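Local coordinates for protein putative methyltransferase (PDB 3LL7) that is a putative methyltransferase that probably transfers methyl groups from S-adenosylmethionine to a substrate not yet identified, at residues R89-G94 and S113-G118; V225-V230 and P257-N262. One frame throughout, in Å; residues are numbered along the deposited sequence.

F90, in the loop that leads into strand 96-99, carries interaction 1 over to strand 225-233 of interaction 2. Interaction 1 sits where the strands 96-99 and 117-122 begin; interaction 2 pairs strand 225-233 with strand 258-263 in the same mixed sheet. Their centres are about 20 Å apart. F90 CZ comes within 3.5 Å of H229 CE1 in an edge-to-face ring pair, and F90 CE1 lies 3.7 Å from E227 OE2. R89 packs on the same two residues in one of its two conformers, a less certain contact. Two formates, probably from the crystallisation liquor, bind N262, which lies outside the pairing with V225-V230.

Interaction 1: R89-G94 and S113-G118; sequences RFIREG and SKASQG
K114 folds its side chain over the backbone carbonyl of I91, in a loop-to-loop contact at the start of two parallel strands, 96-99 and 117-122, in a sheet that has the strand order of class I methyltransferases. The lysine bends at each torsion beyond CG (chi2 -74°, chi3 -79°), which curls CD and CE back around the oxygen, and K114 NZ then donates to I91 O at 2.8 Å. S88 O is a second acceptor for the same ammonium, so two carbonyls of the incoming loop grip it. The methyl CG2 of I91 rests against both K114 CB and A115 CB, 4.1 Å from the latter, and V97 packs against I91 and A115 alike.

Next along the loop, G94 N gives a nearly straight 2.8 Å bond to K114 O. The E93 side chain crosses that of K114 at about a right angle, yet E93 OE1 and K114 NZ remain 5.7 Å apart, too far for a salt bridge. Water instead joins the carboxylate to the backbone: one molecule donates to E93 OE2 and also to S113 O. At the strand end of the contact, the hydroxyl of S116 is within reach of two acceptors, T95 O and G94 O, both bonds weak, with S116 OG 3.0 Å from G94 O.

Interaction 2: V225-V230 and P257-N262; sequences VQELHV and PIHAIN. With FMT (formic acid), chain E; FMT (formic acid), chain I.
H229 and H259 stack in an offset pair, their imidazoles side by side on neighbouring parallel strands and pointing the same way. Their parallel bridge puts both residues on one face of the sheet, and the matching chi1 (-71° in H229, -66° in H259) places both CG atoms alike, beside the backbone N and anti to the carbonyl carbon. The planes are only 11° from parallel. H259 CG lies over the centre of the H229 ring, H229 NE2 lies over the centre of the H259 ring, and the closest atoms are H229 CE1 and H259 CD2 at 3.4 Å. H259 CB adds a CH-pi contact over the same H229 ring.

E227 fixes the rotation of the first imidazole. Its CG lies between the backbone N and the carbonyl carbon, the chain runs extended from there, and E227 OE1 accepts from H229 NE2 at 2.8 Å. The oxygen lies in the ring plane but is met from above the plane of the carboxylate. Y86 OH bonds to ND1 of the same ring, so both its nitrogens are held, while R243 forms a salt bridge with E227 OE2.

On the opposite face of the sheet the contact is apolar. V230 CG2 and L228 CD2 both approach I258 CG2, at 4.3 Å from V230 and 4.4 Å from L228, beneath helices 215-221 and 299-304.

The backbone register holds these groups in place: H259 N donates to L228 O, and V230 N donates to H259 O at 2.6 Å. Further on, N262 N donates to O2 of one formate (3.1 Å) and N262 ND2 to O2 of another (2.9 Å). The order 204-209, 236-244, 225-233, with the middle strand antiparallel to both, is consistent with the reversed hairpin of the class I methyltransferase fold, to which strand 258-263 adds a further parallel strand.

Interaction 1: R89-G94 and S113-G118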
loop_
_atom_site.group_PDB
_atom_site.type_symbol
_atom_site.label_atom_id
_atom_site.label_comp_id
_atom_site.label_asym_id
_atom_site.label_seq_id
_atom_site.Cartn_x
_atom_site.Cartn_y
_atom_site.Cartn_z
ATOM N N ARG A 89 -10.949 7.356 -5.516
ATOM C CA ARG A 89 -11.711 8.258 -4.647
ATOM C C ARG A 89 -11.221 9.712 -4.665
ATOM O O ARG A 89 -11.967 10.610 -4.270
ATOM C CB ARG A 89 -11.763 7.743 -3.199
ATOM C CG ARG A 89 -10.436 7.809 -2.441
ATOM C CD ARG A 89 -10.233 9.099 -1.662
ATOM N NE ARG A 89 -10.935 9.098 -0.378
ATOM C CZ ARG A 89 -11.017 10.161 0.402
ATOM N NH1 ARG A 89 -10.431 11.285 0.023
ATOM N NH2 ARG A 89 -11.667 10.104 1.553
ATOM N N PHE A 90 -9.980 9.941 -5.101
ATOM C CA PHE A 90 -9.436 11.318 -5.217
ATOM C C PHE A 90 -9.889 12.028 -6.507
ATOM O O PHE A 90 -9.751 13.243 -6.631
ATOM C CB PHE A 90 -7.906 11.339 -5.170
ATOM C CG PHE A 90 -7.326 10.966 -3.833
ATOM C CD1 PHE A 90 -7.028 11.950 -2.889
ATOM C CD2 PHE A 90 -7.101 9.631 -3.510
ATOM C CE1 PHE A 90 -6.494 11.616 -1.651
ATOM C CE2 PHE A 90 -6.573 9.284 -2.269
ATOM C CZ PHE A 90 -6.276 10.274 -1.334
ATOM N N ILE A 91 -10.468 11.278 -7.432
ATOM C CA ILE A 91 -10.693 11.792 -8.783
ATOM C C ILE A 91 -12.177 11.992 -9.084
ATOM O O ILE A 91 -12.919 11.017 -9.181
ATOM C CB ILE A 91 -10.065 10.837 -9.848
ATOM C CG1 ILE A 91 -8.624 10.440 -9.475
ATOM C CG2 ILE A 91 -10.154 11.447 -11.289
ATOM C CD1 ILE A 91 -7.619 11.595 -9.358
ATOM N N ARG A 92 -12.607 13.241 -9.250
ATOM C CA ARG A 92 -13.997 13.530 -9.649
ATOM C C ARG A 92 -14.363 12.919 -11.003
ATOM O O ARG A 92 -13.545 12.904 -11.928
ATOM C CB ARG A 92 -14.250 15.036 -9.681
ATOM C CG ARG A 92 -14.428 15.677 -8.321
ATOM C CD ARG A 92 -14.949 17.131 -8.467
ATOM N NE ARG A 92 -16.402 17.303 -8.285
ATOM C CZ ARG A 92 -17.275 17.524 -9.269
ATOM N NH1 ARG A 92 -16.867 17.590 -10.537
ATOM N NH2 ARG A 92 -18.563 17.669 -8.991
ATOM N N GLU A 93 -15.588 12.405 -11.107
ATOM C CA GLU A 93 -16.071 11.776 -12.336
ATOM C C GLU A 93 -16.052 12.774 -13.503
ATOM O O GLU A 93 -16.509 13.903 -13.355
ATOM C CB GLU A 93 -17.484 11.214 -12.115
ATOM C CG GLU A 93 -18.158 10.602 -13.343
ATOM C CD GLU A 93 -17.574 9.246 -13.734
ATOM O OE1 GLU A 93 -17.338 8.408 -12.832
ATOM O OE2 GLU A 93 -17.357 9.019 -14.945
ATOM N N GLY A 94 -15.502 12.353 -14.642
ATOM C CA GLY A 94 -15.488 13.163 -15.874
ATOM C C GLY A 94 -14.397 14.223 -16.007
ATOM O O GLY A 94 -14.494 15.107 -16.858
ATOM N N SER A 113 -10.993 5.164 -14.303
ATOM C CA SER A 113 -12.318 4.652 -13.897
ATOM C C SER A 113 -13.241 5.820 -13.601
ATOM O O SER A 113 -14.457 5.662 -13.589
ATOM C CB SER A 113 -12.249 3.713 -12.686
ATOM O OG SER A 113 -11.910 4.412 -11.489
ATOM N N LYS A 114 -12.654 6.992 -13.356
ATOM C CA LYS A 114 -13.434 8.193 -13.023
ATOM C C LYS A 114 -13.279 9.299 -14.071
ATOM O O LYS A 114 -14.261 9.893 -14.518
ATOM C CB LYS A 114 -13.018 8.725 -11.645
ATOM C CG LYS A 114 -13.244 7.752 -10.464
ATOM C CD LYS A 114 -14.754 7.628 -10.062
ATOM C CE LYS A 114 -15.240 8.796 -9.209
ATOM N NZ LYS A 114 -14.492 9.017 -7.903
ATOM N N ALA A 115 -12.029 9.586 -14.439
ATOM C CA ALA A 115 -11.698 10.648 -15.381
ATOM C C ALA A 115 -12.158 10.282 -16.789
ATOM O O ALA A 115 -12.235 9.103 -17.125
ATOM C CB ALA A 115 -10.195 10.890 -15.367
ATOM N N SER A 116 -12.463 11.289 -17.600
ATOM C CA SER A 116 -12.877 11.061 -18.990
ATOM C C SER A 116 -11.722 11.181 -19.971
ATOM O O SER A 116 -11.775 10.620 -21.064
ATOM C CB SER A 116 -13.993 12.030 -19.401
ATOM O OG SER A 116 -13.620 13.379 -19.133
ATOM N N GLN A 117 -10.701 11.949 -19.603
ATOM C CA GLN A 117 -9.553 12.163 -20.478
ATOM C C GLN A 117 -8.265 12.015 -19.675
ATOM O O GLN A 117 -8.185 12.480 -18.540
ATOM C CB GLN A 117 -9.605 13.557 -21.115
ATOM C CG GLN A 117 -10.910 13.916 -21.798
ATOM C CD GLN A 117 -10.932 15.367 -22.227
ATOM O OE1 GLN A 117 -11.545 16.215 -21.575
ATOM N NE2 GLN A 117 -10.224 15.667 -23.301
ATOM N N GLY A 118 -7.259 11.373 -20.267
ATOM C CA GLY A 118 -5.979 11.201 -19.593
ATOM C C GLY A 118 -4.777 11.180 -20.511
ATOM O O GLY A 118 -4.871 10.796 -21.689
HETATM O O HOH W 1 -16.203 6.658 -15.253
#

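Interaction 2: V225-V230 and P257-N262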
loop_
_atom_site.group_PDB
_atom_site.type_symbol
_atom_site.label_atom_id
_atom_site.label_comp_id
_atom_site.label_asym_id
_atom_site.label_seq_id
_atom_site.Cartn_x
_atom_site.Cartn_y
_atom_site.Cartn_z
ATOM N N VAL A 225 0.601 20.890 0.780
ATOM C CA VAL A 225 -0.027 19.599 1.097
ATOM C C VAL A 225 -1.378 19.840 1.762
ATOM O O VAL A 225 -1.484 20.644 2.684
ATOM C CB VAL A 225 0.880 18.751 2.011
ATOM C CG1 VAL A 225 0.140 17.493 2.499
ATOM C CG2 VAL A 225 2.135 18.338 1.266
ATOM N N GLN A 226 -2.405 19.141 1.282
ATOM C CA GLN A 226 -3.760 19.272 1.809
ATOM C C GLN A 226 -4.207 18.088 2.658
ATOM O O GLN A 226 -5.061 18.238 3.518
ATOM C CB GLN A 226 -4.751 19.452 0.667
ATOM C CG GLN A 226 -4.541 20.774 -0.099
ATOM C CD GLN A 226 -4.719 21.998 0.776
ATOM O OE1 GLN A 226 -5.693 22.113 1.531
ATOM N NE2 GLN A 226 -3.771 22.929 0.682
ATOM N N GLU A 227 -3.653 16.915 2.373
ATOM C CA GLU A 227 -3.979 15.678 3.104
ATOM C C GLU A 227 -2.907 14.632 2.837
ATOM O O GLU A 227 -2.305 14.626 1.762
ATOM C CB GLU A 227 -5.377 15.137 2.733
ATOM C CG GLU A 227 -5.632 14.926 1.223
ATOM C CD GLU A 227 -7.071 14.492 0.913
ATOM O OE1 GLU A 227 -7.707 13.810 1.730
ATOM O OE2 GLU A 227 -7.582 14.853 -0.162
ATOM N N LEU A 228 -2.683 13.727 3.796
ATOM C CA LEU A 228 -1.750 12.619 3.615
ATOM C C LEU A 228 -2.480 11.342 4.063
ATOM O O LEU A 228 -3.063 11.302 5.141
ATOM C CB LEU A 228 -0.464 12.878 4.437
ATOM C CG LEU A 228 0.699 11.892 4.277
ATOM C CD1 LEU A 228 2.034 12.508 4.632
ATOM C CD2 LEU A 228 0.450 10.600 5.153
ATOM N N HIS A 229 -2.474 10.313 3.224
ATOM C CA HIS A 229 -3.187 9.083 3.547
ATOM C C HIS A 229 -2.160 7.970 3.741
ATOM O O HIS A 229 -1.264 7.797 2.889
ATOM C CB HIS A 229 -4.117 8.690 2.400
ATOM C CG HIS A 229 -5.304 9.595 2.245
ATOM N ND1 HIS A 229 -6.579 9.111 2.070
ATOM C CD2 HIS A 229 -5.408 10.945 2.245
ATOM C CE1 HIS A 229 -7.421 10.124 1.969
ATOM N NE2 HIS A 229 -6.734 11.249 2.075
ATOM N N VAL A 230 -2.293 7.213 4.830
ATOM C CA VAL A 230 -1.441 6.045 5.053
ATOM C C VAL A 230 -2.299 4.840 4.741
ATOM O O VAL A 230 -3.335 4.616 5.410
ATOM C CB VAL A 230 -0.929 5.967 6.517
ATOM C CG1 VAL A 230 -0.085 4.695 6.721
ATOM C CG2 VAL A 230 -0.151 7.237 6.855
ATOM N N PRO A 257 -4.363 17.120 7.672
ATOM C CA PRO A 257 -5.118 15.902 7.984
ATOM C C PRO A 257 -4.411 14.629 7.497
ATOM O O PRO A 257 -4.105 14.503 6.309
ATOM C CB PRO A 257 -6.425 16.076 7.190
ATOM C CG PRO A 257 -6.552 17.559 6.974
ATOM C CD PRO A 257 -5.146 18.052 6.840
ATOM N N ILE A 258 -4.169 13.708 8.424
ATOM C CA ILE A 258 -3.597 12.398 8.137
ATOM C C ILE A 258 -4.711 11.372 8.212
ATOM O O ILE A 258 -5.398 11.262 9.250
ATOM C CB ILE A 258 -2.480 12.052 9.137
ATOM C CG1 ILE A 258 -1.383 13.149 9.097
ATOM C CG2 ILE A 258 -1.862 10.696 8.838
ATOM C CD1 ILE A 258 -0.459 13.110 10.308
ATOM N N HIS A 259 -4.869 10.601 7.133
ATOM C CA HIS A 259 -5.858 9.529 7.086
ATOM C C HIS A 259 -5.169 8.177 7.208
ATOM O O HIS A 259 -4.317 7.834 6.359
ATOM C CB HIS A 259 -6.577 9.526 5.733
ATOM C CG HIS A 259 -7.428 10.726 5.481
ATOM N ND1 HIS A 259 -6.981 12.021 5.639
ATOM C CD2 HIS A 259 -8.712 10.815 5.064
ATOM C CE1 HIS A 259 -7.957 12.859 5.325
ATOM N NE2 HIS A 259 -9.013 12.150 4.972
ATOM N N ALA A 260 -5.559 7.389 8.211
ATOM C CA ALA A 260 -4.984 6.058 8.372
ATOM C C ALA A 260 -6.057 5.087 8.000
ATOM O O ALA A 260 -7.149 5.097 8.595
ATOM C CB ALA A 260 -4.493 5.837 9.835
ATOM N N ILE A 261 -5.787 4.261 6.992
ATOM C CA ILE A 261 -6.848 3.369 6.551
ATOM C C ILE A 261 -6.343 1.971 6.287
ATOM O O ILE A 261 -5.258 1.793 5.748
ATOM C CB ILE A 261 -7.626 3.930 5.372
ATOM C CG1 ILE A 261 -8.987 3.165 5.223
ATOM C CG2 ILE A 261 -6.770 3.937 4.130
ATOM C CD1 ILE A 261 -10.094 3.980 4.532
ATOM N N ASN A 262 -7.136 0.991 6.688
ATOM C CA ASN A 262 -6.765 -0.389 6.505
ATOM C C ASN A 262 -7.800 -0.985 5.589
ATOM O O ASN A 262 -8.901 -1.259 6.034
ATOM C CB ASN A 262 -6.741 -1.127 7.867
ATOM C CG ASN A 262 -6.196 -2.532 7.768
ATOM O OD1 ASN A 262 -5.265 -2.792 7.013
ATOM N ND2 ASN A 262 -6.775 -3.466 8.550
HETATM C C FMT E . -9.217 1.952 9.822
HETATM O O1 FMT E . -8.697 2.994 10.272
HETATM O O2 FMT E . -9.439 1.691 8.627
HETATM C C FMT I . -9.489 -2.590 10.431
HETATM O O1 FMT I . -10.030 -1.724 11.120
HETATM O O2 FMT I . -8.565 -3.283 10.846
#